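Local coordinates for hypothetical protein (Parabacteroides merdae, PDB 4OO3) that is of uncharacterised function but is probably an NAD(P)-dependent oxidoreductase, pairing a nucleotide-binding Rossmann domain with a putative oxidoreductase C-terminal domain, at residues M158-L163 / K365-Y370; P181-S187 / V297-S302; K325-R331 / E341-V347; L352-E356 / K377-W383. All coordinates share one frame; numbering follows the deposited sequence.

In the fold
All four contacts belong to the C-terminal oxidoreductase domain and are organised by its nine-strand mixed sheet; none of the four lies in the sheet of the Rossmann fold, which probably holds the cofactor. Contact 2 and contact 3 are strand pairs of that mixed sheet, their centres about 14 Å apart. Contact 4 continues it, since 382-386 is the neighbour of 341-346 and V344 N lies 2.7 Å from W383 O, a probable hydrogen bond; the centres of contacts 3 and 4 are about 11 Å apart. Contact 1 is a helix pair laid against contact 3, L159 resting on L342, with centres about 14 Å apart. Helix 352-369 serves contact 4 at its start and contact 1 at its end.

Contact 1 (M158-L163 / K365-Y370); sequences MLQREL and KVSAEY
A helix pair, 155-164 against the C-terminal end of 352-369, meets through L159, E162 and Y370. The N-to-C directions of the two segments make 143°, nearer antiparallel than parallel, and the axes come no closer than 11.4 Å, a wide spacing crossed at one end by the ring of Y370. This tyrosine, the first residue past its helix, is long enough to reach back. L159 CD2 sits over one face of the ring in a CH-pi contact, 3.8 Å from the centroid. In the ring plane, E162 CG meets the edge at CE1, 3.8 Å away. CE of the selenomethionine M158 approaches Y370 CE2 at 4.1 Å, also at the edge, near the plane.

Both helices pack beside the domain's mixed sheet, where L159 and L163 touch L342 of strand 341-346. L163 CD2 adds an apolar touch to V366 CG2 at 3.9 Å, as branched aliphatic residues suit this buried side. Toward solvent, K365 NZ makes a salt bridge to E162 OE1 at 2.9 Å, with weak hydrogen-bond geometry to both carboxylate oxygens. E162 bends at chi2 (-74°) to present them, and its OE2 lies 4.2 Å from E369 OE1, a repulsion the lysine probably eases.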
loop_
_atom_site.group_PDB
_atom_site.type_symbol
_atom_site.label_atom_id
_atom_site.label_comp_id
_atom_site.label_asym_id
_atom_site.label_seq_id
_atom_site.Cartn_x
_atom_site.Cartn_y
_atom_site.Cartn_z
HETATM N N MSE A 158 -2.350 12.967 -5.139
HETATM C CA MSE A 158 -3.274 13.296 -6.222
HETATM C C MSE A 158 -2.875 14.588 -6.874
HETATM O O MSE A 158 -3.007 14.733 -8.089
HETATM C CB MSE A 158 -4.722 13.395 -5.739
HETATM C CG MSE A 158 -5.237 12.014 -5.358
HETATM SE SE MSE A 158 -7.024 12.149 -4.547
HETATM C CE MSE A 158 -8.032 12.313 -6.223
ATOM N N LEU A 159 -2.379 15.539 -6.088
ATOM C CA LEU A 159 -1.977 16.833 -6.650
ATOM C C LEU A 159 -0.664 16.721 -7.420
ATOM O O LEU A 159 -0.458 17.408 -8.419
ATOM C CB LEU A 159 -1.892 17.904 -5.553
ATOM C CG LEU A 159 -3.251 18.330 -4.993
ATOM C CD1 LEU A 159 -3.110 19.177 -3.739
ATOM C CD2 LEU A 159 -4.053 19.078 -6.044
ATOM N N GLN A 160 0.211 15.841 -6.957
ATOM C CA GLN A 160 1.477 15.585 -7.623
ATOM C C GLN A 160 1.205 15.027 -9.022
ATOM O O GLN A 160 1.727 15.535 -10.014
ATOM C CB GLN A 160 2.310 14.603 -6.802
ATOM C CG GLN A 160 3.766 14.990 -6.660
ATOM C CD GLN A 160 4.582 13.918 -5.978
ATOM O OE1 GLN A 160 4.061 12.880 -5.584
ATOM N NE2 GLN A 160 5.871 14.162 -5.842
ATOM N N ARG A 161 0.369 13.994 -9.095
ATOM C CA ARG A 161 -0.075 13.426 -10.374
ATOM C C ARG A 161 -0.658 14.499 -11.296
ATOM O O ARG A 161 -0.303 14.559 -12.475
ATOM C CB ARG A 161 -1.114 12.322 -10.126
ATOM C CG ARG A 161 -1.715 11.659 -11.365
ATOM C CD ARG A 161 -2.513 10.437 -10.932
ATOM N NE ARG A 161 -3.543 10.012 -11.882
ATOM C CZ ARG A 161 -3.572 8.845 -12.535
ATOM N NH1 ARG A 161 -2.617 7.932 -12.392
ATOM N NH2 ARG A 161 -4.576 8.583 -13.356
ATOM N N GLU A 162 -1.542 15.336 -10.754
ATOM C CA GLU A 162 -2.203 16.379 -11.545
ATOM C C GLU A 162 -1.220 17.388 -12.101
ATOM O O GLU A 162 -1.245 17.682 -13.295
ATOM C CB GLU A 162 -3.285 17.107 -10.740
ATOM C CG GLU A 162 -4.694 16.836 -11.251
ATOM C CD GLU A 162 -4.997 17.552 -12.553
ATOM O OE1 GLU A 162 -4.626 18.737 -12.695
ATOM O OE2 GLU A 162 -5.617 16.932 -13.438
ATOM N N LEU A 163 -0.353 17.902 -11.228
ATOM C CA LEU A 163 0.622 18.915 -11.612
ATOM C C LEU A 163 1.640 18.398 -12.630
ATOM O O LEU A 163 2.069 19.146 -13.511
ATOM C CB LEU A 163 1.340 19.459 -10.376
ATOM C CG LEU A 163 0.496 20.303 -9.413
ATOM C CD1 LEU A 163 1.354 20.746 -8.240
ATOM C CD2 LEU A 163 -0.108 21.511 -10.105
ATOM N N LYS A 365 -6.986 25.939 -13.472
ATOM C CA LYS A 365 -7.411 24.587 -13.839
ATOM C C LYS A 365 -7.387 23.638 -12.624
ATOM O O LYS A 365 -8.322 22.867 -12.419
ATOM C CB LYS A 365 -6.549 24.075 -15.019
ATOM C CG LYS A 365 -6.129 22.603 -15.017
ATOM C CD LYS A 365 -7.265 21.644 -15.360
ATOM C CE LYS A 365 -6.742 20.343 -15.960
ATOM N NZ LYS A 365 -5.592 19.771 -15.203
ATOM N N VAL A 366 -6.334 23.729 -11.812
ATOM C CA VAL A 366 -6.158 22.864 -10.633
ATOM C C VAL A 366 -7.187 23.156 -9.532
ATOM O O VAL A 366 -7.659 22.242 -8.865
ATOM C CB VAL A 366 -4.726 22.998 -10.057
ATOM C CG1 VAL A 366 -4.562 22.181 -8.782
ATOM C CG2 VAL A 366 -3.698 22.566 -11.096
ATOM N N SER A 367 -7.516 24.431 -9.348
ATOM C CA SER A 367 -8.534 24.860 -8.382
ATOM C C SER A 367 -9.916 24.342 -8.745
ATOM O O SER A 367 -10.723 24.060 -7.865
ATOM C CB SER A 367 -8.593 26.389 -8.308
ATOM O OG SER A 367 -7.333 26.925 -7.960
ATOM N N ALA A 368 -10.189 24.243 -10.044
ATOM C CA ALA A 368 -11.428 23.638 -10.523
ATOM C C ALA A 368 -11.516 22.190 -10.047
ATOM O O ALA A 368 -12.532 21.780 -9.492
ATOM C CB ALA A 368 -11.509 23.708 -12.043
ATOM N N GLU A 369 -10.440 21.436 -10.250
ATOM C CA GLU A 369 -10.372 20.035 -9.829
ATOM C C GLU A 369 -10.460 19.918 -8.304
ATOM O O GLU A 369 -11.203 19.095 -7.786
ATOM C CB GLU A 369 -9.060 19.380 -10.285
ATOM C CG GLU A 369 -8.727 19.468 -11.769
ATOM C CD GLU A 369 -9.591 18.567 -12.622
ATOM O OE1 GLU A 369 -9.628 17.346 -12.348
ATOM O OE2 GLU A 369 -10.217 19.088 -13.569
ATOM N N TYR A 370 -9.691 20.746 -7.594
ATOM C CA TYR A 370 -9.602 20.679 -6.132
ATOM C C TYR A 370 -9.837 22.054 -5.522
ATOM O O TYR A 370 -8.887 22.776 -5.228
ATOM C CB TYR A 370 -8.226 20.150 -5.698
ATOM C CG TYR A 370 -7.841 18.838 -6.337
ATOM C CD1 TYR A 370 -7.174 18.811 -7.555
ATOM C CD2 TYR A 370 -8.145 17.623 -5.727
ATOM C CE1 TYR A 370 -6.815 17.615 -8.155
ATOM C CE2 TYR A 370 -7.793 16.418 -6.317
ATOM C CZ TYR A 370 -7.126 16.420 -7.534
ATOM O OH TYR A 370 -6.773 15.233 -8.128
#

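Contact 2 (P181-S187 / V297-S302); sequences PAIVKES and VTAKVS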
loop_
_atom_site.group_PDB
_atom_site.type_symbol
_atom_site.label_atom_id
_atom_site.label_comp_id
_atom_site.label_asym_id
_atom_site.label_seq_id
_atom_site.Cartn_x
_atom_site.Cartn_y
_atom_site.Cartn_z
ATOM N N PRO A 181 18.739 9.819 -9.703
ATOM C CA PRO A 181 17.399 9.435 -10.146
ATOM C C PRO A 181 16.462 10.619 -10.324
ATOM O O PRO A 181 16.572 11.602 -9.600
ATOM C CB PRO A 181 16.900 8.543 -9.014
ATOM C CG PRO A 181 18.136 7.986 -8.401
ATOM C CD PRO A 181 19.152 9.081 -8.497
ATOM N N ALA A 182 15.552 10.508 -11.289
ATOM C CA ALA A 182 14.569 11.554 -11.576
ATOM C C ALA A 182 13.347 11.442 -10.668
ATOM O O ALA A 182 12.590 12.397 -10.518
ATOM C CB ALA A 182 14.142 11.492 -13.039
ATOM N N ILE A 183 13.144 10.264 -10.084
ATOM C CA ILE A 183 12.052 10.045 -9.149
ATOM C C ILE A 183 12.657 9.382 -7.919
ATOM O O ILE A 183 13.423 8.429 -8.041
ATOM C CB ILE A 183 10.916 9.197 -9.770
ATOM C CG1 ILE A 183 10.384 9.875 -11.040
ATOM C CG2 ILE A 183 9.783 9.015 -8.773
ATOM C CD1 ILE A 183 9.323 9.087 -11.784
ATOM N N VAL A 184 12.341 9.925 -6.742
ATOM C CA VAL A 184 12.912 9.466 -5.477
ATOM C C VAL A 184 11.823 9.480 -4.405
ATOM O O VAL A 184 11.199 10.512 -4.207
ATOM C CB VAL A 184 14.069 10.386 -5.027
ATOM C CG1 VAL A 184 14.608 9.949 -3.671
ATOM C CG2 VAL A 184 15.191 10.400 -6.064
ATOM N N LYS A 185 11.598 8.343 -3.733
ATOM C CA LYS A 185 10.633 8.236 -2.613
ATOM C C LYS A 185 11.224 7.479 -1.424
ATOM O O LYS A 185 11.636 6.325 -1.549
ATOM C CB LYS A 185 9.350 7.536 -3.052
ATOM C CG LYS A 185 8.612 8.305 -4.124
ATOM C CD LYS A 185 7.305 7.647 -4.530
ATOM C CE LYS A 185 6.699 8.384 -5.714
ATOM N NZ LYS A 185 6.251 9.758 -5.360
ATOM N N GLU A 186 11.263 8.140 -0.275
ATOM C CA GLU A 186 11.910 7.589 0.907
ATOM C C GLU A 186 10.967 7.711 2.096
ATOM O O GLU A 186 10.489 8.802 2.399
ATOM C CB GLU A 186 13.217 8.331 1.179
ATOM C CG GLU A 186 14.265 8.142 0.087
ATOM C CD GLU A 186 15.470 9.056 0.249
ATOM O OE1 GLU A 186 15.281 10.279 0.464
ATOM O OE2 GLU A 186 16.610 8.550 0.140
ATOM N N SER A 187 10.692 6.586 2.752
ATOM C CA SER A 187 9.795 6.557 3.901
ATOM C C SER A 187 10.506 5.982 5.110
ATOM O O SER A 187 11.309 5.060 4.982
ATOM C CB SER A 187 8.559 5.710 3.600
ATOM O OG SER A 187 7.944 6.124 2.404
ATOM N N VAL A 297 13.233 5.909 -17.289
ATOM C CA VAL A 297 13.302 6.852 -16.170
ATOM C C VAL A 297 13.842 6.146 -14.935
ATOM O O VAL A 297 13.278 5.148 -14.506
ATOM C CB VAL A 297 11.908 7.433 -15.839
ATOM C CG1 VAL A 297 11.997 8.422 -14.682
ATOM C CG2 VAL A 297 11.306 8.095 -17.065
ATOM N N THR A 298 14.927 6.665 -14.364
ATOM C CA THR A 298 15.493 6.086 -13.155
ATOM C C THR A 298 14.688 6.526 -11.926
ATOM O O THR A 298 14.561 7.720 -11.646
ATOM C CB THR A 298 16.970 6.479 -12.965
ATOM O OG1 THR A 298 17.743 6.024 -14.084
ATOM C CG2 THR A 298 17.527 5.857 -11.697
ATOM N N ALA A 299 14.137 5.546 -11.214
ATOM C CA ALA A 299 13.405 5.783 -9.987
ATOM C C ALA A 299 14.161 5.164 -8.819
ATOM O O ALA A 299 14.892 4.191 -8.993
ATOM C CB ALA A 299 12.008 5.194 -10.089
ATOM N N LYS A 300 13.991 5.741 -7.635
ATOM C CA LYS A 300 14.592 5.206 -6.416
ATOM C C LYS A 300 13.530 5.173 -5.328
ATOM O O LYS A 300 12.921 6.196 -5.029
ATOM C CB LYS A 300 15.767 6.080 -5.977
ATOM C CG LYS A 300 16.218 5.912 -4.521
ATOM C CD LYS A 300 17.618 5.332 -4.397
ATOM C CE LYS A 300 18.144 5.383 -2.969
ATOM N NZ LYS A 300 18.282 6.778 -2.465
ATOM N N VAL A 301 13.306 4.006 -4.735
ATOM C CA VAL A 301 12.399 3.915 -3.597
ATOM C C VAL A 301 13.105 3.303 -2.403
ATOM O O VAL A 301 13.970 2.440 -2.558
ATOM C CB VAL A 301 11.118 3.121 -3.916
ATOM C CG1 VAL A 301 10.398 3.738 -5.104
ATOM C CG2 VAL A 301 11.425 1.655 -4.168
ATOM N N SER A 302 12.715 3.746 -1.212
ATOM C CA SER A 302 13.383 3.341 0.008
ATOM C C SER A 302 12.418 3.302 1.201
ATOM O O SER A 302 11.532 4.155 1.332
ATOM C CB SER A 302 14.534 4.310 0.285
ATOM O OG SER A 302 15.118 4.055 1.542
HETATM O O HOH W 1 13.846 5.446 3.450
#
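Peptide groups are the flat units that meet where K185 runs beside V301, bonded to K300 and S302, the residues either side of V301. The N-H of K185 goes to K300 O at 2.8 Å and its carbonyl receives S302 N. Such bracketing identifies parallel strands, and 183-190 with 297-306 is the one parallel pairing in the mixed sheet of the C-terminal domain. V184, E186, K300 and S302 project from one face, I183, K185, A299 and V301 from the other. Under that second face lies helix 220-231, which explains its small and branched apolar residues; K185 can lie there with its charge met, its amine pairing with E230 of that helix. I183 CD1 and V297 CG1 touch at 4.0 Å.

The pyrrolidine of P181 lies against the start of the partner strand, CB 3.8 Å from T298 CG2 and CG 3.9 Å from K300 CB. T298 O takes A182 N at 3.0 Å and, weakly, I183 N. On the more open face, K300 is bent at chi2 (114°), and its NZ forms a salt bridge with E186 OE2 at 3.6 Å. Beyond them one water bridges the two strands, donating to S187 O and lying 2.7 Å from S302 OG.

Contact 3 (K325-R331 / E341-V347); sequences KADLVIR and ELFVEAV
R331 and E345 meet across the hairpin from opposite directions, the carboxylate at the edge of the guanidinium and the two planes only 27° apart, forming a salt bridge. The modelled R331 NH2 to E345 OE2 separation of 2.4 Å is too short to be trusted in detail. F343 lies beneath the arginine: R331 NE stands 3.8 Å above the ring plane, offset toward the rim. A turn at chi3 (-141°) carries the arginine from there to the carboxylate. The cation-pi term is weak at most, with CZ 5.2 Å from the centroid. V329 packs against both partners, its CG1 over the centre of the guanidinium and its CG2 3.8 Å from E345 CD, while its O lies in the plane of the F343 ring, at the edge.

The backbone underneath is a regular antiparallel ladder. D327-E345, V329-F343 and R331-E341 are hydrogen-bonded pairs, F343 N bonding V329 O at 2.7 Å. Non-hydrogen-bonded pairs turn their side chains to the other face, where L328 CD2 lies alongside V344 CG2 at 3.9 Å and I330 CD1 meets L342 CD1 at 3.7 Å. Aliphatic residues suit that face, since helices 155-164 and 352-369 pack on it. On the opposite face the arginine of an ion pair lies over an aromatic ring, and it probably stabilises the charge of E345 beside the like charge of D327.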
loop_
_atom_site.group_PDB
_atom_site.type_symbol
_atom_site.label_atom_id
_atom_site.label_comp_id
_atom_site.label_asym_id
_atom_site.label_seq_id
_atom_site.Cartn_x
_atom_site.Cartn_y
_atom_site.Cartn_z
ATOM N N LYS A 325 10.903 21.541 -16.321
ATOM C CA LYS A 325 10.653 22.890 -15.797
ATOM C C LYS A 325 10.740 22.979 -14.280
ATOM O O LYS A 325 11.170 24.000 -13.743
ATOM C CB LYS A 325 9.281 23.394 -16.231
ATOM C CG LYS A 325 9.155 23.673 -17.716
ATOM C CD LYS A 325 7.861 24.419 -17.999
ATOM C CE LYS A 325 7.495 24.385 -19.470
ATOM N NZ LYS A 325 8.462 25.160 -20.287
ATOM N N ALA A 326 10.325 21.924 -13.584
ATOM C CA ALA A 326 10.221 21.991 -12.132
ATOM C C ALA A 326 10.277 20.637 -11.454
ATOM O O ALA A 326 9.873 19.627 -12.031
ATOM C CB ALA A 326 8.930 22.701 -11.745
ATOM N N ASP A 327 10.786 20.648 -10.220
ATOM C CA ASP A 327 10.700 19.522 -9.297
ATOM C C ASP A 327 9.431 19.651 -8.455
ATOM O O ASP A 327 9.156 20.715 -7.892
ATOM C CB ASP A 327 11.906 19.495 -8.349
ATOM C CG ASP A 327 13.226 19.285 -9.069
ATOM O OD1 ASP A 327 13.224 18.764 -10.201
ATOM O OD2 ASP A 327 14.277 19.647 -8.496
ATOM N N LEU A 328 8.665 18.566 -8.374
ATOM C CA LEU A 328 7.540 18.471 -7.439
ATOM C C LEU A 328 8.011 17.695 -6.214
ATOM O O LEU A 328 8.477 16.566 -6.334
ATOM C CB LEU A 328 6.354 17.762 -8.084
ATOM C CG LEU A 328 5.851 18.380 -9.380
ATOM C CD1 LEU A 328 4.773 17.493 -9.986
ATOM C CD2 LEU A 328 5.336 19.789 -9.138
ATOM N N VAL A 329 7.872 18.300 -5.041
ATOM C CA VAL A 329 8.536 17.814 -3.832
ATOM C C VAL A 329 7.532 17.649 -2.701
ATOM O O VAL A 329 6.770 18.568 -2.408
ATOM C CB VAL A 329 9.648 18.799 -3.385
ATOM C CG1 VAL A 329 10.258 18.389 -2.043
ATOM C CG2 VAL A 329 10.723 18.900 -4.456
ATOM N N ILE A 330 7.541 16.473 -2.079
ATOM C CA ILE A 330 6.799 16.239 -0.851
ATOM C C ILE A 330 7.782 16.288 0.305
ATOM O O ILE A 330 8.833 15.652 0.252
ATOM C CB ILE A 330 6.139 14.853 -0.805
ATOM C CG1 ILE A 330 5.211 14.634 -2.003
ATOM C CG2 ILE A 330 5.372 14.677 0.497
ATOM C CD1 ILE A 330 3.974 15.496 -1.989
ATOM N N ARG A 331 7.434 17.052 1.335
ATOM C CA ARG A 331 8.123 16.990 2.614
ATOM C C ARG A 331 7.129 16.579 3.679
ATOM O O ARG A 331 5.987 17.056 3.703
ATOM C CB ARG A 331 8.738 18.331 2.971
ATOM C CG ARG A 331 9.873 18.749 2.052
ATOM C CD ARG A 331 10.291 20.182 2.329
ATOM N NE ARG A 331 10.610 20.881 1.090
ATOM C CZ ARG A 331 11.747 20.749 0.417
ATOM N NH1 ARG A 331 12.705 19.939 0.850
ATOM N NH2 ARG A 331 11.925 21.432 -0.704
ATOM N N GLU A 341 3.328 17.784 2.830
ATOM C CA GLU A 341 3.118 19.053 2.153
ATOM C C GLU A 341 3.816 18.994 0.808
ATOM O O GLU A 341 4.914 18.447 0.700
ATOM C CB GLU A 341 3.684 20.226 2.966
ATOM C CG GLU A 341 3.054 20.442 4.339
ATOM C CD GLU A 341 1.569 20.783 4.299
ATOM O OE1 GLU A 341 1.054 21.157 3.223
ATOM O OE2 GLU A 341 0.908 20.674 5.356
ATOM N N LEU A 342 3.172 19.570 -0.205
ATOM C CA LEU A 342 3.654 19.533 -1.585
ATOM C C LEU A 342 4.262 20.879 -1.980
ATOM O O LEU A 342 3.722 21.932 -1.637
ATOM C CB LEU A 342 2.490 19.177 -2.522
ATOM C CG LEU A 342 2.722 19.147 -4.039
ATOM C CD1 LEU A 342 3.833 18.191 -4.453
ATOM C CD2 LEU A 342 1.413 18.781 -4.728
ATOM N N PHE A 343 5.389 20.833 -2.694
ATOM C CA PHE A 343 6.058 22.034 -3.191
ATOM C C PHE A 343 6.368 21.949 -4.689
ATOM O O PHE A 343 6.648 20.875 -5.215
ATOM C CB PHE A 343 7.358 22.275 -2.415
ATOM C CG PHE A 343 7.154 22.527 -0.947
ATOM C CD1 PHE A 343 6.998 21.471 -0.066
ATOM C CD2 PHE A 343 7.121 23.822 -0.447
ATOM C CE1 PHE A 343 6.801 21.698 1.284
ATOM C CE2 PHE A 343 6.931 24.057 0.907
ATOM C CZ PHE A 343 6.773 22.993 1.774
ATOM N N VAL A 344 6.310 23.099 -5.359
ATOM C CA VAL A 344 6.747 23.253 -6.744
ATOM C C VAL A 344 8.035 24.067 -6.745
ATOM O O VAL A 344 8.055 25.198 -6.264
ATOM C CB VAL A 344 5.700 24.011 -7.587
ATOM C CG1 VAL A 344 6.215 24.256 -9.005
ATOM C CG2 VAL A 344 4.378 23.257 -7.605
ATOM N N GLU A 345 9.104 23.495 -7.286
ATOM C CA GLU A 345 10.411 24.140 -7.281
ATOM C C GLU A 345 10.921 24.264 -8.705
ATOM O O GLU A 345 11.190 23.259 -9.359
ATOM C CB GLU A 345 11.392 23.332 -6.429
ATOM C CG GLU A 345 10.804 22.890 -5.098
ATOM C CD GLU A 345 11.852 22.475 -4.077
ATOM O OE1 GLU A 345 13.014 22.221 -4.464
ATOM O OE2 GLU A 345 11.507 22.404 -2.883
ATOM N N ALA A 346 11.039 25.491 -9.196
ATOM C CA ALA A 346 11.502 25.698 -10.558
ATOM C C ALA A 346 12.945 25.247 -10.679
ATOM O O ALA A 346 13.715 25.340 -9.719
ATOM C CB ALA A 346 11.370 27.156 -10.958
ATOM N N VAL A 347 13.292 24.735 -11.856
ATOM C CA VAL A 347 14.661 24.348 -12.166
ATOM C C VAL A 347 15.483 25.625 -12.329
ATOM O O VAL A 347 14.969 26.635 -12.810
ATOM C CB VAL A 347 14.708 23.472 -13.441
ATOM C CG1 VAL A 347 16.128 23.306 -13.965
ATOM C CG2 VAL A 347 14.082 22.110 -13.158
#

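Contact 4 (L352-E356 / K377-W383); sequences LAAYE and KVGDGVW
No hydrogen bond joins these segments; instead a carboxylate, that of E356, comes to the edge of the W383 indole. E356 OE1 lies in the plane of the ring system, 3.6 Å from CZ2, with the carboxylate and indole planes 78° apart. The partly positive rim of an aromatic system suits an acidic oxygen, which may make this approach mildly favourable. E356 reaches it with CG anti to the backbone N (chi1 -173°) and the chain extended beyond. Its OE1 also has a long salt bridge to NZ of the exposed K377, at 3.8 Å.

The indole's other contact is with Y355. The two side chains slide past each other, W383 CZ3 lying in the plane of the tyrosine ring, 3.9 Å from CE2, and the planes make 61°. Y355 is buried, and its hydroxyl is satisfied by V169 O. The segment 377-383 forms the bend of a hairpin, strands 374-379 and 382-386, at the border of the mixed sheet. V378 and G379 both face V382 in a classic beta bulge, and a type II turn runs from G379 to V382. Glycine suits the third position of that turn, for G381 has positive phi. Having no side chain, it probably also makes it easier for L352 of helix 352-369 to lie close, CD2 3.6 Å from G381 N and CD1 3.9 Å from G381 CA.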
loop_
_atom_site.group_PDB
_atom_site.type_symbol
_atom_site.label_atom_id
_atom_site.label_comp_id
_atom_site.label_asym_id
_atom_site.label_seq_id
_atom_site.Cartn_x
_atom_site.Cartn_y
_atom_site.Cartn_z
ATOM N N LEU A 352 11.994 33.075 -14.448
ATOM C CA LEU A 352 11.178 32.895 -13.242
ATOM C C LEU A 352 9.933 33.793 -13.235
ATOM O O LEU A 352 8.914 33.451 -12.626
ATOM C CB LEU A 352 12.035 33.151 -11.994
ATOM C CG LEU A 352 11.818 32.257 -10.773
ATOM C CD1 LEU A 352 12.203 30.814 -11.070
ATOM C CD2 LEU A 352 12.623 32.793 -9.596
ATOM N N ALA A 353 10.025 34.937 -13.912
ATOM C CA ALA A 353 8.897 35.856 -14.064
ATOM C C ALA A 353 7.801 35.244 -14.942
ATOM O O ALA A 353 6.624 35.231 -14.570
ATOM C CB ALA A 353 9.374 37.177 -14.655
ATOM N N ALA A 354 8.204 34.733 -16.103
ATOM C CA ALA A 354 7.281 34.116 -17.053
ATOM C C ALA A 354 6.736 32.776 -16.539
ATOM O O ALA A 354 5.594 32.404 -16.832
ATOM C CB ALA A 354 7.973 33.925 -18.396
ATOM N N TYR A 355 7.556 32.049 -15.787
ATOM C CA TYR A 355 7.120 30.792 -15.188
ATOM C C TYR A 355 5.985 31.038 -14.187
ATOM O O TYR A 355 5.010 30.298 -14.161
ATOM C CB TYR A 355 8.294 30.059 -14.518
ATOM C CG TYR A 355 7.893 28.729 -13.920
ATOM C CD1 TYR A 355 7.484 27.680 -14.737
ATOM C CD2 TYR A 355 7.902 28.526 -12.545
ATOM C CE1 TYR A 355 7.098 26.467 -14.204
ATOM C CE2 TYR A 355 7.518 27.315 -12.001
ATOM C CZ TYR A 355 7.114 26.289 -12.835
ATOM O OH TYR A 355 6.727 25.084 -12.308
ATOM N N GLU A 356 6.106 32.094 -13.388
ATOM C CA GLU A 356 5.101 32.408 -12.371
ATOM C C GLU A 356 3.723 32.723 -12.971
ATOM O O GLU A 356 2.693 32.471 -12.334
ATOM C CB GLU A 356 5.578 33.568 -11.490
ATOM C CG GLU A 356 4.664 33.855 -10.306
ATOM C CD GLU A 356 5.356 34.588 -9.171
ATOM O OE1 GLU A 356 6.594 34.762 -9.217
ATOM O OE2 GLU A 356 4.655 34.985 -8.218
ATOM N N LYS A 377 3.989 31.434 -2.496
ATOM C CA LYS A 377 5.417 31.599 -2.724
ATOM C C LYS A 377 6.076 31.520 -1.353
ATOM O O LYS A 377 5.638 32.194 -0.425
ATOM C CB LYS A 377 5.703 32.942 -3.401
ATOM C CG LYS A 377 7.075 33.056 -4.046
ATOM C CD LYS A 377 7.228 34.404 -4.738
ATOM C CE LYS A 377 8.669 34.702 -5.130
ATOM N NZ LYS A 377 9.079 34.022 -6.389
ATOM N N VAL A 378 7.082 30.661 -1.213
ATOM C CA VAL A 378 7.778 30.482 0.073
ATOM C C VAL A 378 9.286 30.664 -0.080
ATOM O O VAL A 378 10.056 30.276 0.797
ATOM C CB VAL A 378 7.478 29.099 0.704
ATOM C CG1 VAL A 378 6.026 29.016 1.152
ATOM C CG2 VAL A 378 7.812 27.965 -0.260
ATOM N N GLY A 379 9.689 31.290 -1.183
ATOM C CA GLY A 379 11.094 31.408 -1.569
ATOM C C GLY A 379 11.124 31.535 -3.075
ATOM O O GLY A 379 10.248 30.998 -3.750
ATOM N N ASP A 380 12.103 32.250 -3.623
ATOM C CA ASP A 380 12.087 32.506 -5.066
ATOM C C ASP A 380 12.321 31.201 -5.839
ATOM O O ASP A 380 13.284 30.477 -5.595
ATOM C CB ASP A 380 13.060 33.628 -5.479
ATOM C CG ASP A 380 14.511 33.284 -5.219
ATOM O OD1 ASP A 380 14.805 32.683 -4.163
ATOM O OD2 ASP A 380 15.355 33.627 -6.075
ATOM N N GLY A 381 11.397 30.893 -6.743
ATOM C CA GLY A 381 11.413 29.629 -7.467
ATOM C C GLY A 381 10.861 28.446 -6.683
ATOM O O GLY A 381 11.001 27.305 -7.125
ATOM N N VAL A 382 10.233 28.710 -5.531
ATOM C CA VAL A 382 9.669 27.657 -4.674
ATOM C C VAL A 382 8.281 28.037 -4.136
ATOM O O VAL A 382 8.148 28.989 -3.362
ATOM C CB VAL A 382 10.588 27.337 -3.479
ATOM C CG1 VAL A 382 10.046 26.141 -2.702
ATOM C CG2 VAL A 382 12.013 27.068 -3.952
ATOM N N TRP A 383 7.261 27.277 -4.544
ATOM C CA TRP A 383 5.873 27.498 -4.122
ATOM C C TRP A 383 5.316 26.291 -3.383
ATOM O O TRP A 383 5.402 25.164 -3.873
ATOM C CB TRP A 383 4.978 27.758 -5.334
ATOM C CG TRP A 383 5.240 29.060 -6.021
ATOM C CD1 TRP A 383 4.567 30.231 -5.841
ATOM C CD2 TRP A 383 6.246 29.321 -7.001
ATOM N NE1 TRP A 383 5.093 31.208 -6.647
ATOM C CE2 TRP A 383 6.127 30.676 -7.370
ATOM C CE3 TRP A 383 7.241 28.540 -7.604
ATOM C CZ2 TRP A 383 6.963 31.271 -8.319
ATOM C CZ3 TRP A 383 8.077 29.136 -8.550
ATOM C CH2 TRP A 383 7.930 30.487 -8.896
#